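Local coordinates for protein branched-chain amino acid aminotransferase (Thermoproteus uzoniensis, PDB 5CE8) that probably catalyses the PLP-dependent transfer of the amino group from L-valine, L-leucine or L-isoleucine to 2-oxoglutarate, yielding the branched 2-oxo acids and L-glutamate, at residues L55-L60 against K87-T92; I74-P79 against P106-S111; I204-V209 against R246-A251. All coordinates share one frame; numbering follows the deposited sequence.

Contact 1: L55-L60 against K87-T92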
ATOM      1  N   LEU A  55      24.731  14.561  40.515  1.00 33.75           N
ATOM      2  CA  LEU A  55      24.022  13.652  39.595  1.00 28.62           C
ATOM      3  C   LEU A  55      22.930  14.479  38.992  1.00 26.29           C
ATOM      4  O   LEU A  55      22.087  14.967  39.755  1.00 23.63           O
ATOM      5  CB  LEU A  55      23.431  12.478  40.376  1.00 30.25           C
ATOM      6  CG  LEU A  55      22.739  11.376  39.535  1.00 30.01           C
ATOM      7  CD1 LEU A  55      23.616  10.896  38.379  1.00 29.99           C
ATOM      8  CD2 LEU A  55      22.365  10.188  40.389  1.00 28.94           C
ATOM      9  N   TYR A  56      22.995  14.679  37.662  1.00 24.53           N
ATOM     10  CA  TYR A  56      21.995  15.492  36.872  1.00 26.29           C
ATOM     11  C   TYR A  56      21.102  14.587  36.013  1.00 24.35           C
ATOM     12  O   TYR A  56      21.566  13.759  35.202  1.00 22.83           O
ATOM     13  CB  TYR A  56      22.676  16.578  36.005  1.00 30.26           C
ATOM     14  CG  TYR A  56      23.380  17.613  36.912  1.00 29.60           C
ATOM     15  CD1 TYR A  56      22.662  18.560  37.574  1.00 30.63           C
ATOM     16  CD2 TYR A  56      24.752  17.553  37.143  1.00 35.85           C
ATOM     17  CE1 TYR A  56      23.261  19.484  38.415  1.00 33.31           C
ATOM     18  CE2 TYR A  56      25.384  18.474  37.996  1.00 36.92           C
ATOM     19  CZ  TYR A  56      24.606  19.411  38.670  1.00 36.62           C
ATOM     20  OH  TYR A  56      25.163  20.318  39.531  1.00 33.46           O
ATOM     21  N   VAL A  57      19.802  14.732  36.236  1.00 24.48           N
ATOM     22  CA  VAL A  57      18.824  14.026  35.436  1.00 22.71           C
ATOM     23  C   VAL A  57      18.568  14.858  34.156  1.00 22.24           C
ATOM     24  O   VAL A  57      18.394  16.069  34.240  1.00 22.86           O
ATOM     25  CB  VAL A  57      17.493  13.850  36.134  1.00 21.09           C
ATOM     26  CG1 VAL A  57      16.671  12.838  35.358  1.00 21.39           C
ATOM     27  CG2 VAL A  57      17.550  13.413  37.615  1.00 22.19           C
ATOM     28  N   PHE A  58      18.678  14.221  33.000  1.00 22.13           N
ATOM     29  CA  PHE A  58      18.725  14.957  31.741  1.00 19.95           C
ATOM     30  C   PHE A  58      17.360  15.015  31.210  1.00 20.39           C
ATOM     31  O   PHE A  58      16.735  13.932  30.991  1.00 24.60           O
ATOM     32  CB  PHE A  58      19.602  14.327  30.721  1.00 22.26           C
ATOM     33  CG  PHE A  58      19.735  15.175  29.483  1.00 19.76           C
ATOM     34  CD1 PHE A  58      20.382  16.453  29.537  1.00 18.45           C
ATOM     35  CD2 PHE A  58      19.216  14.757  28.300  1.00 19.29           C
ATOM     36  CE1 PHE A  58      20.426  17.268  28.425  1.00 18.29           C
ATOM     37  CE2 PHE A  58      19.347  15.502  27.161  1.00 18.12           C
ATOM     38  CZ  PHE A  58      19.984  16.756  27.198  1.00 18.75           C
ATOM     39  N   ARG A  59      16.887  16.243  31.004  1.00 23.26           N
ATOM     40  CA  ARG A  59      15.547  16.645  30.490  1.00 24.26           C
ATOM     41  C   ARG A  59      14.374  15.935  31.128  1.00 28.10           C
ATOM     42  O   ARG A  59      13.431  15.400  30.454  1.00 23.30           O
ATOM     43  CB  ARG A  59      15.453  16.691  28.972  1.00 24.64           C
ATOM     44  CG  ARG A  59      16.541  17.538  28.376  1.00 21.63           C
ATOM     45  CD  ARG A  59      16.508  17.546  26.820  1.00 22.76           C
ATOM     46  NE  ARG A  59      15.305  18.198  26.354  1.00 20.42           N
ATOM     47  CZ  ARG A  59      15.148  18.740  25.138  1.00 23.53           C
ATOM     48  NH1 ARG A  59      16.076  18.703  24.199  1.00 23.46           N
ATOM     49  NH2 ARG A  59      14.075  19.408  24.873  1.00 18.19           N
ATOM     50  N   LEU A  60      14.394  15.983  32.464  1.00 24.87           N
ATOM     51  CA  LEU A  60      13.353  15.244  33.227  1.00 21.62           C
ATOM     52  C   LEU A  60      11.948  15.591  32.915  1.00 24.80           C
ATOM     53  O   LEU A  60      11.122  14.727  32.591  1.00 22.82           O
ATOM     54  CB  LEU A  60      13.595  15.479  34.693  1.00 22.87           C
ATOM     55  CG  LEU A  60      12.740  14.799  35.750  1.00 24.43           C
ATOM     56  CD1 LEU A  60      12.600  13.314  35.423  1.00 23.37           C
ATOM     57  CD2 LEU A  60      13.322  15.109  37.140  1.00 20.48           C
ATOM     58  N   LYS A  87       9.363  15.143  40.502  1.00 22.50           N
ATOM     59  CA  LYS A  87       9.790  15.044  41.950  1.00 23.82           C
ATOM     60  C   LYS A  87       9.968  13.631  42.462  1.00 21.82           C
ATOM     61  O   LYS A  87      10.946  13.355  43.199  1.00 26.21           O
ATOM     62  CB  LYS A  87       8.853  15.816  42.877  1.00 23.15           C
ATOM     63  N   ALA A  88       9.056  12.743  42.035  1.00 24.83           N
ATOM     64  CA  ALA A  88       9.097  11.329  42.367  1.00 24.43           C
ATOM     65  C   ALA A  88      10.355  10.681  41.865  1.00 24.36           C
ATOM     66  O   ALA A  88      10.948   9.887  42.563  1.00 26.56           O
ATOM     67  CB  ALA A  88       7.900  10.566  41.806  1.00 22.65           C
ATOM     68  N   VAL A  89      10.798  11.024  40.669  1.00 21.92           N
ATOM     69  CA  VAL A  89      12.135  10.572  40.262  1.00 21.00           C
ATOM     70  C   VAL A  89      13.258  10.965  41.195  1.00 20.75           C
ATOM     71  O   VAL A  89      14.138  10.153  41.537  1.00 22.40           O
ATOM     72  CB  VAL A  89      12.539  11.107  38.870  1.00 22.42           C
ATOM     73  CG1 VAL A  89      13.991  10.874  38.629  1.00 19.95           C
ATOM     74  CG2 VAL A  89      11.727  10.457  37.750  1.00 23.86           C
ATOM     75  N   VAL A  90      13.321  12.267  41.467  1.00 26.09           N
ATOM     76  CA  VAL A  90      14.351  12.836  42.311  1.00 26.31           C
ATOM     77  C   VAL A  90      14.423  12.168  43.700  1.00 24.58           C
ATOM     78  O   VAL A  90      15.551  11.867  44.171  1.00 22.73           O
ATOM     79  CB  VAL A  90      14.227  14.393  42.359  1.00 29.12           C
ATOM     80  CG1 VAL A  90      14.866  14.995  43.588  1.00 30.68           C
ATOM     81  CG2 VAL A  90      14.811  14.967  41.103  1.00 30.93           C
ATOM     82  N   GLU A  91      13.269  11.821  44.268  1.00 25.32           N
ATOM     83  CA  GLU A  91      13.203  11.073  45.523  1.00 30.56           C
ATOM     84  C   GLU A  91      13.611   9.669  45.383  1.00 34.99           C
ATOM     85  O   GLU A  91      14.222   9.156  46.285  1.00 32.79           O
ATOM     86  CB  GLU A  91      11.802  11.089  46.102  1.00 34.55           C
ATOM     87  CG  GLU A  91      11.363  12.481  46.563  1.00 36.41           C
ATOM     88  CD  GLU A  91       9.860  12.684  46.417  1.00 46.14           C
ATOM     89  OE1 GLU A  91       9.166  11.674  46.210  1.00 53.00           O
ATOM     90  OE2 GLU A  91       9.347  13.837  46.486  1.00 49.37           O
ATOM     91  N   THR A  92      13.293   9.010  44.270  1.00 31.97           N
ATOM     92  CA  THR A  92      13.752   7.612  44.089  1.00 30.12           C
ATOM     93  C   THR A  92      15.274   7.507  43.991  1.00 33.99           C
ATOM     94  O   THR A  92      15.911   6.581  44.587  1.00 28.79           O
ATOM     95  CB  THR A  92      13.138   6.982  42.821  1.00 28.37           C
ATOM     96  OG1 THR A  92      11.749   7.210  42.881  1.00 28.20           O
ATOM     97  CG2 THR A  92      13.416   5.483  42.689  1.00 27.17           C
TER

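Contact 2: I74-P79 against P106-S111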
ATOM      1  N   ILE A  74      -3.080   7.207  23.915  1.00 16.88           N
ATOM      2  CA  ILE A  74      -3.624   5.816  23.961  1.00 17.05           C
ATOM      3  C   ILE A  74      -4.927   5.743  24.753  1.00 19.71           C
ATOM      4  O   ILE A  74      -5.553   4.727  24.725  1.00 19.23           O
ATOM      5  CB  ILE A  74      -2.580   4.719  24.428  1.00 18.63           C
ATOM      6  CG1 ILE A  74      -2.166   4.763  25.934  1.00 17.32           C
ATOM      7  CG2 ILE A  74      -1.397   4.710  23.483  1.00 15.87           C
ATOM      8  CD1 ILE A  74      -1.703   3.425  26.486  1.00 17.91           C
ATOM      9  N   GLY A  75      -5.260   6.809  25.513  1.00 20.02           N
ATOM     10  CA  GLY A  75      -6.491   6.856  26.363  1.00 22.07           C
ATOM     11  C   GLY A  75      -6.200   6.213  27.731  1.00 22.22           C
ATOM     12  O   GLY A  75      -7.084   5.608  28.367  1.00 23.34           O
ATOM     13  N   LEU A  76      -4.956   6.283  28.178  1.00 20.41           N
ATOM     14  CA  LEU A  76      -4.615   5.797  29.524  1.00 20.48           C
ATOM     15  C   LEU A  76      -4.699   6.982  30.526  1.00 20.92           C
ATOM     16  O   LEU A  76      -4.282   8.089  30.189  1.00 22.91           O
ATOM     17  CB  LEU A  76      -3.190   5.277  29.401  1.00 21.04           C
ATOM     18  CG  LEU A  76      -2.628   4.730  30.676  1.00 20.36           C
ATOM     19  CD1 LEU A  76      -3.459   3.523  31.114  1.00 22.85           C
ATOM     20  CD2 LEU A  76      -1.202   4.399  30.480  1.00 24.33           C
ATOM     21  N   ASP A  77      -5.316   6.820  31.708  1.00 27.86           N
ATOM     22  CA  ASP A  77      -5.599   7.955  32.567  1.00 31.29           C
ATOM     23  C   ASP A  77      -4.485   7.924  33.627  1.00 29.46           C
ATOM     24  O   ASP A  77      -4.464   7.055  34.503  1.00 35.99           O
ATOM     25  CB  ASP A  77      -7.023   7.836  33.145  1.00 32.54           C
ATOM     26  CG  ASP A  77      -7.329   8.840  34.268  1.00 34.09           C
ATOM     27  OD1 ASP A  77      -6.705   9.896  34.393  1.00 35.04           O
ATOM     28  OD2 ASP A  77      -8.232   8.527  35.063  1.00 40.77           O
ATOM     29  N   VAL A  78      -3.556   8.871  33.524  1.00 32.58           N
ATOM     30  CA  VAL A  78      -2.422   8.947  34.465  1.00 30.62           C
ATOM     31  C   VAL A  78      -2.741  10.004  35.517  1.00 29.14           C
ATOM     32  O   VAL A  78      -2.779  11.177  35.219  1.00 30.13           O
ATOM     33  CB  VAL A  78      -1.120   9.224  33.718  1.00 28.52           C
ATOM     34  CG1 VAL A  78       0.035   9.399  34.699  1.00 29.36           C
ATOM     35  CG2 VAL A  78      -0.821   8.071  32.776  1.00 29.80           C
ATOM     36  N   PRO A  79      -2.964   9.604  36.784  1.00 31.57           N
ATOM     37  CA  PRO A  79      -3.428  10.606  37.732  1.00 30.89           C
ATOM     38  C   PRO A  79      -2.333  11.436  38.382  1.00 29.55           C
ATOM     39  O   PRO A  79      -2.438  11.767  39.536  1.00 31.87           O
ATOM     40  CB  PRO A  79      -4.164   9.749  38.778  1.00 29.50           C
ATOM     41  CG  PRO A  79      -3.439   8.447  38.764  1.00 32.87           C
ATOM     42  CD  PRO A  79      -2.998   8.244  37.349  1.00 32.29           C
ATOM     43  N   PRO A 106      10.211   5.080  34.030  1.00 20.20           N
ATOM     44  CA  PRO A 106       8.821   5.292  34.444  1.00 19.97           C
ATOM     45  C   PRO A 106       7.960   4.405  33.593  1.00 21.66           C
ATOM     46  O   PRO A 106       8.119   4.409  32.346  1.00 23.03           O
ATOM     47  CB  PRO A 106       8.537   6.757  34.144  1.00 18.64           C
ATOM     48  CG  PRO A 106       9.772   7.352  33.883  1.00 18.53           C
ATOM     49  CD  PRO A 106      10.801   6.302  33.526  1.00 18.24           C
ATOM     50  N   VAL A 107       7.075   3.633  34.226  1.00 17.90           N
ATOM     51  CA  VAL A 107       6.170   2.816  33.567  1.00 17.69           C
ATOM     52  C   VAL A 107       4.774   3.042  34.122  1.00 21.63           C
ATOM     53  O   VAL A 107       4.568   2.988  35.315  1.00 22.74           O
ATOM     54  CB  VAL A 107       6.548   1.345  33.535  1.00 17.40           C
ATOM     55  CG1 VAL A 107       6.799   0.762  34.876  1.00 17.59           C
ATOM     56  CG2 VAL A 107       5.522   0.552  32.759  1.00 19.39           C
ATOM     57  N   ALA A 108       3.863   3.424  33.244  1.00 17.45           N
ATOM     58  CA  ALA A 108       2.457   3.586  33.535  1.00 20.97           C
ATOM     59  C   ALA A 108       1.611   2.421  32.967  1.00 23.09           C
ATOM     60  O   ALA A 108       1.586   2.209  31.702  1.00 21.40           O
ATOM     61  CB  ALA A 108       1.943   4.819  32.838  1.00 20.25           C
ATOM     62  N   TYR A 109       0.738   1.855  33.807  1.00 25.39           N
ATOM     63  CA  TYR A 109       0.016   0.577  33.485  1.00 23.42           C
ATOM     64  C   TYR A 109      -1.147   0.371  34.459  1.00 25.51           C
ATOM     65  O   TYR A 109      -1.236   1.037  35.469  1.00 27.27           O
ATOM     66  CB  TYR A 109       0.997  -0.613  33.601  1.00 25.55           C
ATOM     67  CG  TYR A 109       1.463  -0.689  35.012  1.00 23.45           C
ATOM     68  CD1 TYR A 109       2.503   0.112  35.444  1.00 23.97           C
ATOM     69  CD2 TYR A 109       0.739  -1.374  35.958  1.00 22.98           C
ATOM     70  CE1 TYR A 109       2.923   0.116  36.804  1.00 26.44           C
ATOM     71  CE2 TYR A 109       1.161  -1.396  37.297  1.00 27.67           C
ATOM     72  CZ  TYR A 109       2.240  -0.623  37.742  1.00 27.97           C
ATOM     73  OH  TYR A 109       2.609  -0.562  39.127  1.00 23.67           O
ATOM     74  N   ILE A 110      -2.046  -0.564  34.141  1.00 23.82           N
ATOM     75  CA  ILE A 110      -3.201  -0.779  34.918  1.00 25.62           C
ATOM     76  C   ILE A 110      -2.902  -1.877  36.004  1.00 28.09           C
ATOM     77  O   ILE A 110      -2.467  -2.959  35.662  1.00 30.72           O
ATOM     78  CB  ILE A 110      -4.388  -1.129  34.007  1.00 27.59           C
ATOM     79  CG1 ILE A 110      -4.804   0.140  33.253  1.00 26.49           C
ATOM     80  CG2 ILE A 110      -5.562  -1.707  34.834  1.00 27.31           C
ATOM     81  CD1 ILE A 110      -5.619  -0.100  32.005  1.00 26.59           C
ATOM     82  N   SER A 111      -3.079  -1.536  37.287  1.00 27.67           N
ATOM     83  CA  SER A 111      -2.809  -2.452  38.367  1.00 31.79           C
ATOM     84  C   SER A 111      -4.060  -3.369  38.668  1.00 29.07           C
ATOM     85  O   SER A 111      -3.928  -4.344  39.324  1.00 28.99           O
ATOM     86  CB  SER A 111      -2.337  -1.650  39.597  1.00 30.84           C
ATOM     87  OG  SER A 111      -3.408  -0.880  40.034  1.00 30.94           O
TER

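Contact 3: I204-V209 against R246-A251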
ATOM      1  N   ILE A 204      21.455  10.710   9.108  1.00 19.44           N
ATOM      2  CA  ILE A 204      22.595  10.533   8.229  1.00 20.91           C
ATOM      3  C   ILE A 204      23.281  11.870   7.965  1.00 19.71           C
ATOM      4  O   ILE A 204      22.685  12.856   8.116  1.00 14.36           O
ATOM      5  CB  ILE A 204      22.186   9.823   6.918  1.00 22.81           C
ATOM      6  CG1 ILE A 204      21.228  10.697   6.114  1.00 25.20           C
ATOM      7  CG2 ILE A 204      21.638   8.420   7.261  1.00 20.55           C
ATOM      8  CD1 ILE A 204      20.975  10.140   4.725  1.00 28.09           C
ATOM      9  N   VAL A 205      24.497  11.844   7.423  1.00 20.08           N
ATOM     10  CA  VAL A 205      25.087  13.043   6.841  1.00 17.61           C
ATOM     11  C   VAL A 205      25.295  12.777   5.366  1.00 19.28           C
ATOM     12  O   VAL A 205      25.798  11.814   4.961  1.00 18.88           O
ATOM     13  CB  VAL A 205      26.332  13.545   7.489  1.00 16.45           C
ATOM     14  CG1 VAL A 205      26.746  14.876   6.958  1.00 16.72           C
ATOM     15  CG2 VAL A 205      26.159  13.741   8.974  1.00 17.16           C
ATOM     16  N   ARG A 206      24.844  13.688   4.554  1.00 25.07           N
ATOM     17  CA  ARG A 206      24.880  13.448   3.128  1.00 26.45           C
ATOM     18  C   ARG A 206      25.269  14.784   2.604  1.00 26.28           C
ATOM     19  O   ARG A 206      24.468  15.721   2.621  1.00 22.58           O
ATOM     20  CB  ARG A 206      23.531  13.017   2.642  1.00 26.24           C
ATOM     21  CG  ARG A 206      23.387  12.883   1.143  1.00 28.27           C
ATOM     22  CD  ARG A 206      22.002  12.356   0.808  1.00 33.73           C
ATOM     23  NE  ARG A 206      21.931  12.128  -0.634  1.00 37.53           N
ATOM     24  CZ  ARG A 206      21.807  13.105  -1.514  1.00 38.50           C
ATOM     25  NH1 ARG A 206      21.703  14.362  -1.101  1.00 38.45           N
ATOM     26  NH2 ARG A 206      21.764  12.832  -2.812  1.00 38.54           N
ATOM     27  N   ARG A 207      26.521  14.855   2.115  1.00 32.72           N
ATOM     28  CA  ARG A 207      27.011  16.090   1.439  1.00 35.62           C
ATOM     29  C   ARG A 207      26.826  17.336   2.325  1.00 29.32           C
ATOM     30  O   ARG A 207      26.290  18.393   1.906  1.00 32.23           O
ATOM     31  CB  ARG A 207      26.240  16.325   0.136  1.00 33.41           C
ATOM     32  CG  ARG A 207      26.162  15.136  -0.741  1.00 38.77           C
ATOM     33  CD  ARG A 207      25.750  15.437  -2.185  1.00 41.20           C
ATOM     34  NE  ARG A 207      25.600  14.078  -2.739  1.00 53.77           N
ATOM     35  CZ  ARG A 207      24.928  13.719  -3.823  1.00 45.10           C
ATOM     36  NH1 ARG A 207      24.342  14.634  -4.564  1.00 52.28           N
ATOM     37  NH2 ARG A 207      24.842  12.419  -4.158  1.00 47.33           N
ATOM     38  N   GLY A 208      27.252  17.167   3.550  1.00 27.31           N
ATOM     39  CA  GLY A 208      27.367  18.256   4.506  1.00 30.21           C
ATOM     40  C   GLY A 208      26.097  18.584   5.180  1.00 27.08           C
ATOM     41  O   GLY A 208      26.032  19.542   5.937  1.00 29.68           O
ATOM     42  N   VAL A 209      25.059  17.814   4.903  1.00 23.92           N
ATOM     43  CA  VAL A 209      23.788  18.099   5.465  1.00 22.35           C
ATOM     44  C   VAL A 209      23.330  16.919   6.279  1.00 23.32           C
ATOM     45  O   VAL A 209      23.266  15.749   5.797  1.00 20.81           O
ATOM     46  CB  VAL A 209      22.749  18.321   4.367  1.00 27.98           C
ATOM     47  CG1 VAL A 209      21.431  18.542   5.055  1.00 24.07           C
ATOM     48  CG2 VAL A 209      23.158  19.512   3.488  1.00 28.13           C
ATOM     49  N   ARG A 246      16.743   3.670   1.868  1.00 17.35           N
ATOM     50  CA  ARG A 246      17.803   2.767   1.952  1.00 21.29           C
ATOM     51  C   ARG A 246      19.086   3.141   1.114  1.00 18.17           C
ATOM     52  O   ARG A 246      20.145   3.114   1.643  1.00 19.24           O
ATOM     53  CB  ARG A 246      17.224   1.461   1.600  1.00 22.33           C
ATOM     54  CG  ARG A 246      18.122   0.269   1.379  1.00 25.42           C
ATOM     55  CD  ARG A 246      17.099  -0.805   0.933  1.00 30.35           C
ATOM     56  NE  ARG A 246      17.644  -1.932   1.484  1.00 34.24           N
ATOM     57  CZ  ARG A 246      17.066  -2.935   2.069  1.00 25.03           C
ATOM     58  NH1 ARG A 246      15.765  -3.243   1.979  1.00 22.01           N
ATOM     59  NH2 ARG A 246      17.992  -3.707   2.613  1.00 19.52           N
ATOM     60  N   GLU A 247      18.910   3.496  -0.142  1.00 17.98           N
ATOM     61  CA  GLU A 247      19.972   4.059  -0.999  1.00 16.98           C
ATOM     62  C   GLU A 247      20.771   5.232  -0.413  1.00 15.04           C
ATOM     63  O   GLU A 247      21.977   5.218  -0.469  1.00 15.82           O
ATOM     64  CB  GLU A 247      19.458   4.393  -2.437  1.00 16.25           C
ATOM     65  CG  GLU A 247      18.731   3.184  -3.096  1.00 17.37           C
ATOM     66  CD  GLU A 247      17.282   3.360  -2.983  1.00 20.35           C
ATOM     67  OE1 GLU A 247      16.755   3.089  -1.871  1.00 24.18           O
ATOM     68  OE2 GLU A 247      16.724   3.811  -3.982  1.00 19.31           O
ATOM     69  N   GLU A 248      20.133   6.151   0.261  1.00 17.55           N
ATOM     70  CA  GLU A 248      20.781   7.302   0.912  1.00 15.86           C
ATOM     71  C   GLU A 248      21.500   6.809   2.146  1.00 17.34           C
ATOM     72  O   GLU A 248      22.505   7.382   2.537  1.00 17.57           O
ATOM     73  CB  GLU A 248      19.765   8.386   1.311  1.00 18.03           C
ATOM     74  CG  GLU A 248      19.069   8.982   0.115  1.00 16.92           C
ATOM     75  CD  GLU A 248      17.957   9.890   0.498  1.00 21.80           C
ATOM     76  OE1 GLU A 248      17.187   9.520   1.431  1.00 26.15           O
ATOM     77  OE2 GLU A 248      17.797  10.965  -0.198  1.00 27.60           O
ATOM     78  N   LEU A 249      21.033   5.740   2.752  1.00 16.58           N
ATOM     79  CA  LEU A 249      21.769   5.228   3.919  1.00 18.43           C
ATOM     80  C   LEU A 249      23.150   4.563   3.464  1.00 20.37           C
ATOM     81  O   LEU A 249      24.253   4.747   4.092  1.00 22.35           O
ATOM     82  CB  LEU A 249      20.960   4.146   4.591  1.00 20.12           C
ATOM     83  CG  LEU A 249      20.611   4.215   6.086  1.00 25.16           C
ATOM     84  CD1 LEU A 249      20.231   2.800   6.508  1.00 25.60           C
ATOM     85  CD2 LEU A 249      21.698   4.765   6.982  1.00 23.23           C
ATOM     86  N   TYR A 250      23.012   3.692   2.465  1.00 21.52           N
ATOM     87  CA  TYR A 250      24.112   2.944   1.835  1.00 19.33           C
ATOM     88  C   TYR A 250      25.216   3.885   1.359  1.00 21.26           C
ATOM     89  O   TYR A 250      26.386   3.497   1.398  1.00 28.77           O
ATOM     90  CB  TYR A 250      23.563   2.130   0.676  1.00 20.02           C
ATOM     91  CG  TYR A 250      22.860   0.797   0.990  1.00 20.47           C
ATOM     92  CD1 TYR A 250      22.493   0.416   2.305  1.00 22.99           C
ATOM     93  CD2 TYR A 250      22.544  -0.034  -0.015  1.00 18.81           C
ATOM     94  CE1 TYR A 250      21.844  -0.798   2.550  1.00 22.17           C
ATOM     95  CE2 TYR A 250      21.879  -1.201   0.166  1.00 20.71           C
ATOM     96  CZ  TYR A 250      21.582  -1.615   1.487  1.00 21.64           C
ATOM     97  OH  TYR A 250      20.935  -2.794   1.626  1.00 17.31           O
ATOM     98  N   ALA A 251      24.820   5.012   0.771  1.00 19.75           N
ATOM     99  CA  ALA A 251      25.645   6.081   0.199  1.00 19.70           C
ATOM    100  C   ALA A 251      25.988   7.215   1.124  1.00 22.07           C
ATOM    101  O   ALA A 251      26.637   8.165   0.733  1.00 24.93           O
ATOM    102  CB  ALA A 251      24.919   6.656  -1.022  1.00 21.42           C
TER

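Contact 1: L55-L60 against K87-T92
Leu60, the first residue of helix 60-74, meets Val89 and Val90 of helix 82-95, and the whole contact across the two segments is apolar. Leu60 CD1 rests against Val89 CG2 at 3.8 Å, the two side chains lying alongside and running in opposite directions. The other branch, Leu60 CD2, reaches Val90 CG2 at 4.2 Å, so the forked end of one leucine touches two successive valines. CG of Leu60 stands anti to the backbone N (chi1 -177°), which carries the fork out toward the helix. Val57 adds a looser touch from the strand, its CG2 lying 4.5 Å from Val89 CG1.

No polar bond crosses the contact; those nearby lie within the helix or run from Arg59 to residues outside both segments. On the helix, Thr92 OG1 donates to Ala88 O at 2.8 Å while Thr92 N also binds that oxygen, the two donors arriving from opposite faces of the carbonyl plane. On the other side, Arg59 occupies the N-cap position; its CG lies 3.6 Å above the centre of the Phe58 ring, and its guanidinium makes salt bridges with Asp62 and Glu226.

Strand 55-58 runs antiparallel between strands 41-50 and 303-305. Val57 and Val89 both touch Ile104 of strand 102-109, so helix 82-95 packs on one face of this sheet, near the start of the helix that bears the PLP-binding His63.

Contact 2: I74-P79 against P106-S111
In the antiparallel sheet of the small N-terminal domain, the loop that joins helices 60-74 and 82-95 lays Leu76 and Val78 over Ala108 of strand 102-109. It is a case of a connection between helices packing on a sheet by alternate residues: Leu76 and Val78 meet the strand, while Asp77 between them is exposed and its backbone pairs with Ala124. Gly75, the first residue to leave the helix, has a positive phi (86°), and the chain turns there into the extended course that follows.

Leu76 has the largest share of the contact. Its CG is anti to the backbone N (chi1 180°), and the branched end is thereby extended toward the strand. One methyl, CD2, lies 3.7 Å from Ala108 O and 4.0 Å from Ala108 CB. The other, CD1, approaches Ile110 CG1 at 4.2 Å; the isoleucine gets there through the end of its side chain. Val78 completes the set with CG2 at 4.3 Å from Ala108 CB, so the single methyl of the alanine is met by two side chains. No hydrogen bond joins the segments.

Around this patch, Leu68 and Ala71 of helix 60-74, Val42 of strand 41-50 and Val126 of strand 125-132 add further apolar neighbours. Strand 102-109 lies between those two strands in the sheet, and beyond Val107 and Tyr109 come Asn37 and Val31 of the second subunit.

Contact 3: I204-V209 against R246-A251
Ile204 and Glu248 contribute most of the buried surface where a beta hairpin packs on a short helix. The hairpin pairs strands 201-206 and 209-212 through a type I' turn from Arg206 to Val209, closed by Arg206 N to Val209 O (2.9 Å) and the reciprocal bond. The strand segment and helix 246-250 cross at 78°, and four residues, Ile204, Arg206, Glu248 and Leu249, make the contact.

Ile204 is divided between two helical residues. Its CG1 sits between the backbone N and the carbonyl carbon (chi1 65°) and sends CD1 to Glu248, 3.8 Å from Glu248 O and 4.0 Å from Glu248 CB. The other branch, CG2, meets Leu249 CD2 at 3.7 Å, although the leucine's first side-chain bond points away from the strand. One isoleucine thus packs on backbone and side chain alike.

Glu248 crosses Ile204 at about a right angle and extends toward Arg206. Its OE1 accepts a bond from the backbone N of Thr245, the residue before the helix, as in one half of a capping box. Its carboxylate is near Arg206 in charge only; the strongest polar partner of that arginine is Glu221 of the third subunit. Arg207 bridges to that same carboxylate, so the hairpin tip serves the subunit interface. Leu215 of that subunit packs on both Arg206 and Glu248. Between these two residues, Arg206 NE stands 4.3 Å from Glu248 OE2, and the oxygen lies well out of the guanidinium plane with no N-H directed at it.

How the contacts relate
Followed from the N terminus, the chain makes two crossing closures on one sheet and a separate one in another. Contact 1 opens on strand 55-58, and before it closes on helix 82-95 the chain has already passed 74-79, the first half of contact 2, which closes on strand 102-109. The two therefore cross, each spanning 26 intervening residues, and both tie the helical excursion to the same antiparallel sheet, with centres about 20 Å apart. Contact 3 opens only afterwards, closing over 36 residues that include strand 209-212, helix 223-235 and strand 239-241. It lies on the opposite side of the chain's centre from the other two, its own centre about 37 Å from that of contact 1.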